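Local coordinates for DUF1076 domain-containing protein (PDB 6IAI) that forms the N-terminal part of StoD, a type III secretion effector of Salmonella Typhi that is an E3/E4 ubiquitin ligase and binds K48- and K63-linked diubiquitin, at residues 34-48 and 99-113. Sequence-based numbering, arbitrary orientation.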
ATOM      1  N   ASN A  34      -8.515  -1.267 -14.734  1.00 51.22           N
ATOM      2  CA  ASN A  34      -7.172  -1.701 -14.302  1.00 51.02           C
ATOM      3  C   ASN A  34      -6.664  -0.883 -13.062  1.00 52.09           C
ATOM      4  O   ASN A  34      -5.520  -0.411 -13.004  1.00 51.30           O
ATOM      5  CB  ASN A  34      -6.170  -1.686 -15.496  1.00 49.34           C
ATOM      6  CG  ASN A  34      -4.878  -2.422 -15.262  1.00 58.29           C
ATOM      7  OD1 ASN A  34      -4.852  -3.501 -14.651  1.00 50.75           O
ATOM      8  ND2 ASN A  34      -3.781  -1.844 -15.750  1.00 46.65           N
ATOM      9  N   ARG A  35      -7.571  -0.701 -12.099  1.00 45.22           N
ATOM     10  CA  ARG A  35      -7.327   0.041 -10.885  1.00 44.06           C
ATOM     11  C   ARG A  35      -7.816  -0.760  -9.704  1.00 48.15           C
ATOM     12  O   ARG A  35      -8.661  -1.636  -9.869  1.00 48.00           O
ATOM     13  CB  ARG A  35      -8.053   1.410 -10.906  1.00 40.66           C
ATOM     14  CG  ARG A  35      -7.569   2.415 -11.938  1.00 39.62           C
ATOM     15  CD  ARG A  35      -6.153   2.903 -11.709  1.00 45.44           C
ATOM     16  NE  ARG A  35      -5.728   3.847 -12.748  1.00 57.36           N
ATOM     17  CZ  ARG A  35      -5.194   3.494 -13.915  1.00 62.98           C
ATOM     18  NH1 ARG A  35      -5.002   2.217 -14.203  1.00 45.42           N
ATOM     19  NH2 ARG A  35      -4.841   4.420 -14.797  1.00 47.84           N
ATOM     20  N   ILE A  36      -7.306  -0.454  -8.505  1.00 44.44           N
ATOM     21  CA  ILE A  36      -7.741  -1.126  -7.289  1.00 43.20           C
ATOM     22  C   ILE A  36      -9.198  -0.729  -6.971  1.00 46.56           C
ATOM     23  O   ILE A  36      -9.600   0.413  -7.177  1.00 46.76           O
ATOM     24  CB  ILE A  36      -6.764  -0.900  -6.083  1.00 45.25           C
ATOM     25  CG1 ILE A  36      -6.510   0.602  -5.800  1.00 45.50           C
ATOM     26  CG2 ILE A  36      -5.443  -1.678  -6.271  1.00 44.23           C
ATOM     27  CD1 ILE A  36      -6.189   0.969  -4.361  1.00 42.30           C
ATOM     28  N   ASP A  37      -9.983  -1.675  -6.508  1.00 42.63           N
ATOM     29  CA  ASP A  37     -11.342  -1.401  -6.071  1.00 43.15           C
ATOM     30  C   ASP A  37     -11.222  -0.978  -4.601  1.00 45.95           C
ATOM     31  O   ASP A  37     -10.112  -0.815  -4.090  1.00 45.45           O
ATOM     32  CB  ASP A  37     -12.224  -2.674  -6.210  1.00 45.97           C
ATOM     33  CG  ASP A  37     -13.721  -2.470  -6.412  1.00 61.42           C
ATOM     34  OD1 ASP A  37     -14.235  -1.383  -6.047  1.00 60.59           O
ATOM     35  OD2 ASP A  37     -14.390  -3.419  -6.894  1.00 73.81           O
ATOM     36  N   LYS A  38     -12.354  -0.827  -3.916  1.00 42.65           N
ATOM     37  CA  LYS A  38     -12.396  -0.448  -2.518  1.00 42.36           C
ATOM     38  C   LYS A  38     -11.864  -1.610  -1.636  1.00 47.47           C
ATOM     39  O   LYS A  38     -12.355  -2.731  -1.755  1.00 50.01           O
ATOM     40  CB  LYS A  38     -13.847  -0.013  -2.169  1.00 44.09           C
ATOM     41  CG  LYS A  38     -14.197   0.158  -0.683  1.00 64.74           C
ATOM     42  CD  LYS A  38     -13.404   1.271   0.051  1.00 76.15           C
ATOM     43  CE  LYS A  38     -13.947   1.552   1.436  1.00 78.17           C
ATOM     44  NZ  LYS A  38     -14.065   0.321   2.281  1.00 71.33           N
ATOM     45  N   LEU A  39     -10.831  -1.350  -0.799  1.00 41.14           N
ATOM     46  CA  LEU A  39     -10.299  -2.333   0.148  1.00 39.50           C
ATOM     47  C   LEU A  39     -11.317  -2.492   1.273  1.00 43.28           C
ATOM     48  O   LEU A  39     -12.129  -1.594   1.481  1.00 43.18           O
ATOM     49  CB  LEU A  39      -8.964  -1.888   0.785  1.00 38.97           C
ATOM     50  CG  LEU A  39      -7.728  -1.543  -0.054  1.00 43.19           C
ATOM     51  CD1 LEU A  39      -6.478  -1.744   0.773  1.00 42.38           C
ATOM     52  CD2 LEU A  39      -7.615  -2.359  -1.302  1.00 45.00           C
ATOM     53  N   SER A  40     -11.251  -3.595   2.044  1.00 40.01           N
ATOM     54  CA  SER A  40     -12.186  -3.764   3.162  1.00 39.00           C
ATOM     55  C   SER A  40     -11.856  -2.740   4.266  1.00 44.52           C
ATOM     56  O   SER A  40     -10.757  -2.183   4.274  1.00 46.27           O
ATOM     57  CB  SER A  40     -12.154  -5.201   3.691  1.00 39.05           C
ATOM     58  OG  SER A  40     -11.131  -5.454   4.644  1.00 46.11           O
ATOM     59  N   GLU A  41     -12.788  -2.501   5.189  1.00 39.97           N
ATOM     60  CA  GLU A  41     -12.571  -1.592   6.305  1.00 40.21           C
ATOM     61  C   GLU A  41     -11.496  -2.114   7.239  1.00 44.60           C
ATOM     62  O   GLU A  41     -10.709  -1.314   7.760  1.00 45.65           O
ATOM     63  CB  GLU A  41     -13.890  -1.317   7.065  1.00 42.28           C
ATOM     64  CG  GLU A  41     -14.846  -0.401   6.303  1.00 57.23           C
ATOM     65  CD  GLU A  41     -14.355   0.997   5.960  1.00 82.27           C
ATOM     66  OE1 GLU A  41     -14.579   1.436   4.808  1.00 73.93           O
ATOM     67  OE2 GLU A  41     -13.747   1.653   6.837  1.00 79.69           O
ATOM     68  N   ASN A  42     -11.435  -3.458   7.434  1.00 40.19           N
ATOM     69  CA  ASN A  42     -10.406  -4.121   8.256  1.00 39.26           C
ATOM     70  C   ASN A  42      -9.017  -3.899   7.646  1.00 37.73           C
ATOM     71  O   ASN A  42      -8.091  -3.643   8.389  1.00 37.30           O
ATOM     72  CB  ASN A  42     -10.663  -5.626   8.371  1.00 44.76           C
ATOM     73  CG  ASN A  42     -11.767  -6.057   9.295  1.00 63.69           C
ATOM     74  OD1 ASN A  42     -12.039  -5.444  10.337  1.00 52.78           O
ATOM     75  ND2 ASN A  42     -12.311  -7.233   9.001  1.00 57.28           N
ATOM     76  N   ASP A  43      -8.893  -3.960   6.306  1.00 33.35           N
ATOM     77  CA  ASP A  43      -7.648  -3.731   5.559  1.00 34.44           C
ATOM     78  C   ASP A  43      -7.166  -2.298   5.735  1.00 38.22           C
ATOM     79  O   ASP A  43      -6.010  -2.085   6.128  1.00 37.24           O
ATOM     80  CB  ASP A  43      -7.817  -4.078   4.070  1.00 36.61           C
ATOM     81  CG  ASP A  43      -8.048  -5.557   3.773  1.00 44.27           C
ATOM     82  OD1 ASP A  43      -7.802  -6.395   4.679  1.00 41.50           O
ATOM     83  OD2 ASP A  43      -8.472  -5.877   2.631  1.00 55.55           O
ATOM     84  N   LEU A  44      -8.085  -1.324   5.546  1.00 33.67           N
ATOM     85  CA  LEU A  44      -7.808   0.100   5.735  1.00 32.40           C
ATOM     86  C   LEU A  44      -7.430   0.418   7.182  1.00 35.17           C
ATOM     87  O   LEU A  44      -6.465   1.154   7.413  1.00 34.98           O
ATOM     88  CB  LEU A  44      -9.001   0.953   5.275  1.00 31.92           C
ATOM     89  CG  LEU A  44      -9.365   0.844   3.795  1.00 34.06           C
ATOM     90  CD1 LEU A  44     -10.747   1.425   3.543  1.00 32.92           C
ATOM     91  CD2 LEU A  44      -8.267   1.468   2.897  1.00 34.67           C
ATOM     92  N   GLU A  45      -8.110  -0.211   8.148  1.00 32.83           N
ATOM     93  CA  GLU A  45      -7.797  -0.009   9.569  1.00 33.56           C
ATOM     94  C   GLU A  45      -6.439  -0.578   9.930  1.00 37.76           C
ATOM     95  O   GLU A  45      -5.674   0.082  10.634  1.00 39.57           O
ATOM     96  CB  GLU A  45      -8.907  -0.525  10.495  1.00 35.61           C
ATOM     97  CG  GLU A  45      -9.132   0.355  11.730  1.00 54.47           C
ATOM     98  CD  GLU A  45      -9.068   1.875  11.551  1.00 80.63           C
ATOM     99  OE1 GLU A  45      -8.117   2.488  12.087  1.00 76.67           O
ATOM    100  OE2 GLU A  45      -9.917   2.443  10.824  1.00 68.72           O
ATOM    101  N   LEU A  46      -6.088  -1.744   9.363  1.00 31.06           N
ATOM    102  CA  LEU A  46      -4.774  -2.325   9.559  1.00 29.84           C
ATOM    103  C   LEU A  46      -3.677  -1.383   8.983  1.00 34.32           C
ATOM    104  O   LEU A  46      -2.677  -1.154   9.653  1.00 36.18           O
ATOM    105  CB  LEU A  46      -4.678  -3.741   8.908  1.00 29.41           C
ATOM    106  CG  LEU A  46      -3.303  -4.424   8.985  1.00 31.05           C
ATOM    107  CD1 LEU A  46      -2.898  -4.704  10.472  1.00 30.00           C
ATOM    108  CD2 LEU A  46      -3.260  -5.650   8.099  1.00 27.78           C
ATOM    109  N   ILE A  47      -3.878  -0.827   7.774  1.00 29.27           N
ATOM    110  CA  ILE A  47      -2.911   0.098   7.167  1.00 28.47           C
ATOM    111  C   ILE A  47      -2.751   1.349   8.028  1.00 33.37           C
ATOM    112  O   ILE A  47      -1.624   1.697   8.372  1.00 32.71           O
ATOM    113  CB  ILE A  47      -3.233   0.432   5.690  1.00 31.25           C
ATOM    114  CG1 ILE A  47      -3.268  -0.852   4.821  1.00 31.05           C
ATOM    115  CG2 ILE A  47      -2.225   1.472   5.133  1.00 31.35           C
ATOM    116  CD1 ILE A  47      -3.946  -0.660   3.401  1.00 33.36           C
ATOM    117  N   ARG A  48      -3.888   1.968   8.437  1.00 31.77           N
ATOM    118  CA  ARG A  48      -3.947   3.168   9.283  1.00 31.18           C
ATOM    119  C   ARG A  48      -3.229   2.937  10.599  1.00 37.67           C
ATOM    120  O   ARG A  48      -2.284   3.678  10.890  1.00 37.57           O
ATOM    121  CB  ARG A  48      -5.418   3.621   9.509  1.00 27.11           C
ATOM    122  CG  ARG A  48      -6.095   4.150   8.240  1.00 28.04           C
ATOM    123  CD  ARG A  48      -7.409   4.860   8.510  1.00 28.62           C
ATOM    124  NE  ARG A  48      -8.631   4.058   8.463  1.00 41.25           N
ATOM    125  CZ  ARG A  48      -9.545   4.058   7.499  1.00 46.33           C
ATOM    126  NH1 ARG A  48      -9.414   4.845   6.455  1.00 40.45           N
ATOM    127  NH2 ARG A  48     -10.619   3.299   7.604  1.00 46.01           N
ATOM    128  N   ILE A  99       1.462   4.856 -14.858  1.00 44.87           N
ATOM    129  CA  ILE A  99       0.086   5.340 -14.930  1.00 43.23           C
ATOM    130  C   ILE A  99      -0.810   4.634 -13.914  1.00 45.96           C
ATOM    131  O   ILE A  99      -1.420   5.328 -13.105  1.00 47.15           O
ATOM    132  CB  ILE A  99      -0.510   5.323 -16.371  1.00 45.97           C
ATOM    133  CG1 ILE A  99       0.297   6.264 -17.317  1.00 47.33           C
ATOM    134  CG2 ILE A  99      -2.004   5.721 -16.344  1.00 44.02           C
ATOM    135  CD1 ILE A  99       0.173   5.909 -18.861  1.00 58.53           C
ATOM    136  N   GLU A 100      -0.883   3.278 -13.930  1.00 40.72           N
ATOM    137  CA  GLU A 100      -1.738   2.556 -12.972  1.00 39.86           C
ATOM    138  C   GLU A 100      -1.233   2.691 -11.554  1.00 41.99           C
ATOM    139  O   GLU A 100      -2.045   2.774 -10.637  1.00 40.77           O
ATOM    140  CB  GLU A 100      -1.977   1.072 -13.334  1.00 40.71           C
ATOM    141  CG  GLU A 100      -0.732   0.221 -13.409  1.00 48.22           C
ATOM    142  CD  GLU A 100      -0.952  -1.263 -13.205  1.00 64.08           C
ATOM    143  OE1 GLU A 100      -0.353  -2.041 -13.974  1.00 63.40           O
ATOM    144  OE2 GLU A 100      -1.710  -1.654 -12.289  1.00 53.91           O
ATOM    145  N   TRP A 101       0.101   2.721 -11.388  1.00 38.42           N
ATOM    146  CA  TRP A 101       0.745   2.875 -10.104  1.00 39.08           C
ATOM    147  C   TRP A 101       0.275   4.168  -9.422  1.00 43.89           C
ATOM    148  O   TRP A 101      -0.228   4.110  -8.296  1.00 43.49           O
ATOM    149  CB  TRP A 101       2.259   2.861 -10.292  1.00 39.23           C
ATOM    150  CG  TRP A 101       3.012   2.256  -9.152  1.00 41.95           C
ATOM    151  CD1 TRP A 101       2.572   2.098  -7.868  1.00 45.09           C
ATOM    152  CD2 TRP A 101       4.377   1.812  -9.167  1.00 42.59           C
ATOM    153  NE1 TRP A 101       3.559   1.532  -7.096  1.00 44.97           N
ATOM    154  CE2 TRP A 101       4.687   1.365  -7.862  1.00 46.68           C
ATOM    155  CE3 TRP A 101       5.375   1.746 -10.160  1.00 44.83           C
ATOM    156  CZ2 TRP A 101       5.949   0.849  -7.524  1.00 46.23           C
ATOM    157  CZ3 TRP A 101       6.619   1.217  -9.830  1.00 46.50           C
ATOM    158  CH2 TRP A 101       6.896   0.778  -8.523  1.00 47.03           C
ATOM    159  N   GLN A 102       0.350   5.318 -10.145  1.00 40.97           N
ATOM    160  CA  GLN A 102      -0.099   6.643  -9.688  1.00 40.14           C
ATOM    161  C   GLN A 102      -1.594   6.702  -9.366  1.00 42.84           C
ATOM    162  O   GLN A 102      -1.985   7.246  -8.324  1.00 43.84           O
ATOM    163  CB  GLN A 102       0.305   7.734 -10.697  1.00 41.47           C
ATOM    164  CG  GLN A 102       0.003   9.183 -10.279  1.00 57.85           C
ATOM    165  CD  GLN A 102       0.802   9.636  -9.083  1.00 85.33           C
ATOM    166  OE1 GLN A 102       0.358   9.529  -7.932  1.00 82.47           O
ATOM    167  NE2 GLN A 102       2.005  10.140  -9.325  1.00 84.37           N
ATOM    168  N   GLY A 103      -2.410   6.141 -10.248  1.00 37.69           N
ATOM    169  CA  GLY A 103      -3.859   6.083 -10.090  1.00 36.37           C
ATOM    170  C   GLY A 103      -4.293   5.284  -8.891  1.00 39.97           C
ATOM    171  O   GLY A 103      -5.239   5.671  -8.185  1.00 41.66           O
ATOM    172  N   ASN A 104      -3.596   4.161  -8.654  1.00 35.44           N
ATOM    173  CA  ASN A 104      -3.848   3.283  -7.511  1.00 35.50           C
ATOM    174  C   ASN A 104      -3.406   3.976  -6.217  1.00 36.10           C
ATOM    175  O   ASN A 104      -4.109   3.888  -5.210  1.00 35.79           O
ATOM    176  CB  ASN A 104      -3.113   1.970  -7.690  1.00 37.48           C
ATOM    177  CG  ASN A 104      -3.742   1.044  -8.682  1.00 46.04           C
ATOM    178  OD1 ASN A 104      -4.953   1.053  -8.908  1.00 37.80           O
ATOM    179  ND2 ASN A 104      -2.935   0.176  -9.238  1.00 41.91           N
ATOM    180  N   ALA A 105      -2.261   4.700  -6.277  1.00 29.31           N
ATOM    181  CA  ALA A 105      -1.728   5.466  -5.155  1.00 29.14           C
ATOM    182  C   ALA A 105      -2.739   6.522  -4.699  1.00 36.72           C
ATOM    183  O   ALA A 105      -3.007   6.601  -3.498  1.00 37.29           O
ATOM    184  CB  ALA A 105      -0.388   6.089  -5.526  1.00 29.56           C
ATOM    185  N   ILE A 106      -3.400   7.233  -5.669  1.00 34.95           N
ATOM    186  CA  ILE A 106      -4.450   8.234  -5.436  1.00 34.04           C
ATOM    187  C   ILE A 106      -5.626   7.580  -4.729  1.00 37.84           C
ATOM    188  O   ILE A 106      -6.142   8.118  -3.746  1.00 39.14           O
ATOM    189  CB  ILE A 106      -4.923   8.923  -6.777  1.00 37.86           C
ATOM    190  CG1 ILE A 106      -3.848   9.797  -7.474  1.00 39.65           C
ATOM    191  CG2 ILE A 106      -6.202   9.723  -6.579  1.00 37.29           C
ATOM    192  CD1 ILE A 106      -3.133  10.827  -6.661  1.00 59.73           C
ATOM    193  N   ARG A 107      -6.074   6.429  -5.256  1.00 35.87           N
ATOM    194  CA  ARG A 107      -7.233   5.678  -4.749  1.00 34.91           C
ATOM    195  C   ARG A 107      -7.006   5.184  -3.344  1.00 36.67           C
ATOM    196  O   ARG A 107      -7.891   5.347  -2.490  1.00 38.30           O
ATOM    197  CB  ARG A 107      -7.580   4.521  -5.691  1.00 37.58           C
ATOM    198  CG  ARG A 107      -8.337   4.976  -6.929  1.00 46.85           C
ATOM    199  CD  ARG A 107      -8.261   3.951  -8.031  1.00 59.30           C
ATOM    200  NE  ARG A 107      -8.690   4.522  -9.306  1.00 72.64           N
ATOM    201  CZ  ARG A 107      -9.911   4.408  -9.802  1.00 84.27           C
ATOM    202  NH1 ARG A 107     -10.840   3.711  -9.150  1.00 69.98           N
ATOM    203  NH2 ARG A 107     -10.215   4.981 -10.960  1.00 65.13           N
ATOM    204  N   LEU A 108      -5.807   4.628  -3.081  1.00 29.52           N
ATOM    205  CA  LEU A 108      -5.443   4.169  -1.747  1.00 29.29           C
ATOM    206  C   LEU A 108      -5.483   5.334  -0.742  1.00 31.96           C
ATOM    207  O   LEU A 108      -6.113   5.206   0.312  1.00 31.76           O
ATOM    208  CB  LEU A 108      -4.081   3.427  -1.744  1.00 29.32           C
ATOM    209  CG  LEU A 108      -3.660   2.828  -0.404  1.00 32.34           C
ATOM    210  CD1 LEU A 108      -4.727   1.862   0.141  1.00 31.33           C
ATOM    211  CD2 LEU A 108      -2.273   2.228  -0.487  1.00 33.29           C
ATOM    212  N   GLU A 109      -4.887   6.488  -1.107  1.00 29.34           N
ATOM    213  CA  GLU A 109      -4.904   7.711  -0.274  1.00 28.78           C
ATOM    214  C   GLU A 109      -6.324   8.173   0.039  1.00 33.46           C
ATOM    215  O   GLU A 109      -6.663   8.407   1.200  1.00 34.35           O
ATOM    216  CB  GLU A 109      -4.102   8.826  -0.946  1.00 29.23           C
ATOM    217  CG  GLU A 109      -3.573   9.815   0.071  1.00 31.89           C
ATOM    218  CD  GLU A 109      -2.701  10.880  -0.528  1.00 39.54           C
ATOM    219  OE1 GLU A 109      -1.512  10.591  -0.795  1.00 44.20           O
ATOM    220  OE2 GLU A 109      -3.218  11.991  -0.780  1.00 34.34           O
ATOM    221  N   ARG A 110      -7.168   8.209  -0.990  1.00 31.70           N
ATOM    222  CA  ARG A 110      -8.573   8.593  -0.889  1.00 32.29           C
ATOM    223  C   ARG A 110      -9.309   7.681   0.069  1.00 37.30           C
ATOM    224  O   ARG A 110     -10.032   8.171   0.923  1.00 38.22           O
ATOM    225  CB  ARG A 110      -9.204   8.581  -2.292  1.00 35.49           C
ATOM    226  CG  ARG A 110     -10.605   9.181  -2.380  1.00 45.45           C
ATOM    227  CD  ARG A 110     -11.055   9.258  -3.828  1.00 55.04           C
ATOM    228  NE  ARG A 110     -10.300  10.252  -4.601  1.00 64.60           N
ATOM    229  CZ  ARG A 110      -9.807  10.060  -5.825  1.00 77.85           C
ATOM    230  NH1 ARG A 110      -9.973   8.893  -6.443  1.00 57.98           N
ATOM    231  NH2 ARG A 110      -9.146  11.031  -6.440  1.00 64.79           N
ATOM    232  N   GLN A 111      -9.093   6.350  -0.020  1.00 35.72           N
ATOM    233  CA  GLN A 111      -9.748   5.384   0.879  1.00 34.67           C
ATOM    234  C   GLN A 111      -9.240   5.482   2.325  1.00 38.69           C
ATOM    235  O   GLN A 111     -10.025   5.340   3.269  1.00 37.55           O
ATOM    236  CB  GLN A 111      -9.579   3.969   0.357  1.00 35.68           C
ATOM    237  CG  GLN A 111     -10.249   3.708  -1.000  1.00 29.50           C
ATOM    238  CD  GLN A 111      -9.960   2.281  -1.413  1.00 48.49           C
ATOM    239  OE1 GLN A 111     -10.139   1.337  -0.629  1.00 41.17           O
ATOM    240  NE2 GLN A 111      -9.475   2.095  -2.639  1.00 37.72           N
ATOM    241  N   LEU A 112      -7.919   5.719   2.495  1.00 34.31           N
ATOM    242  CA  LEU A 112      -7.313   5.862   3.818  1.00 33.36           C
ATOM    243  C   LEU A 112      -7.837   7.080   4.589  1.00 39.27           C
ATOM    244  O   LEU A 112      -7.925   7.026   5.817  1.00 37.24           O
ATOM    245  CB  LEU A 112      -5.777   5.952   3.708  1.00 32.75           C
ATOM    246  CG  LEU A 112      -5.047   4.639   3.375  1.00 36.02           C
ATOM    247  CD1 LEU A 112      -3.597   4.887   3.104  1.00 33.58           C
ATOM    248  CD2 LEU A 112      -5.282   3.564   4.438  1.00 36.49           C
ATOM    249  N   ASN A 113      -8.127   8.199   3.868  1.00 37.83           N
ATOM    250  CA  ASN A 113      -8.592   9.443   4.479  1.00 37.73           C
ATOM    251  C   ASN A 113     -10.118   9.619   4.454  1.00 45.40           C
ATOM    252  O   ASN A 113     -10.612  10.560   5.068  1.00 47.46           O
ATOM    253  CB  ASN A 113      -7.878  10.640   3.875  1.00 35.37           C
ATOM    254  CG  ASN A 113      -6.398  10.639   4.091  1.00 40.17           C
ATOM    255  OD1 ASN A 113      -5.897  10.787   5.214  1.00 36.65           O
ATOM    256  ND2 ASN A 113      -5.657  10.461   3.024  1.00 33.55           N
TER
HETATM  257  O   HOH W   1      -3.970  -2.244 -11.077  1.00 40.34           O
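With CG set beside its backbone N (chi1 -63°) and the chain extended beyond it, Gln111 reaches from helix 99-113 to the loop before helix 41-48 and meets the loop backbone with both ends of its amide. Gln111 OE1 accepts from Leu39 N at 2.8 Å, the donor tilted slightly from the carbonyl plane, while its NE2 gives a weak bond to Asp37 O. Two turns earlier, Asn104 OD1 takes Ile36 N at 2.8 Å from above its amide plane; two side-chain amides thus hold the loop backbone alongside the helix. A water links Asn104 ND2 with Asn34 O and Glu100 OE2, whose carboxylate also pairs with Arg97. Bent at chi2 (-66°), Arg35 lays one guanidinium face over Glu100 CA, and its CB and CG cover a face of the Arg107 guanidinium, the guanidinium planes of Arg35 and Arg107 standing almost at right angles (89°). At the other end, Arg48 NH1 reaches Leu112 O at 2.7 Å, close to the guanidinium plane, while its NE pairs with Glu45 OE2. Apolar side chains complete the contact: Leu112 CD2 packs 3.8 Å from Ile47 CG2 and also meets Leu44, and Leu108 CD1 touches Leu39 and Ile47. The two helices, their segments perpendicular, share one apolar core with the mixed sheet: Leu39 and Leu108 meet Leu63 of strand 59-63, and Ile47 rests on Val61, Val70 of strand 66-71 and Phe25 of strand 22-25.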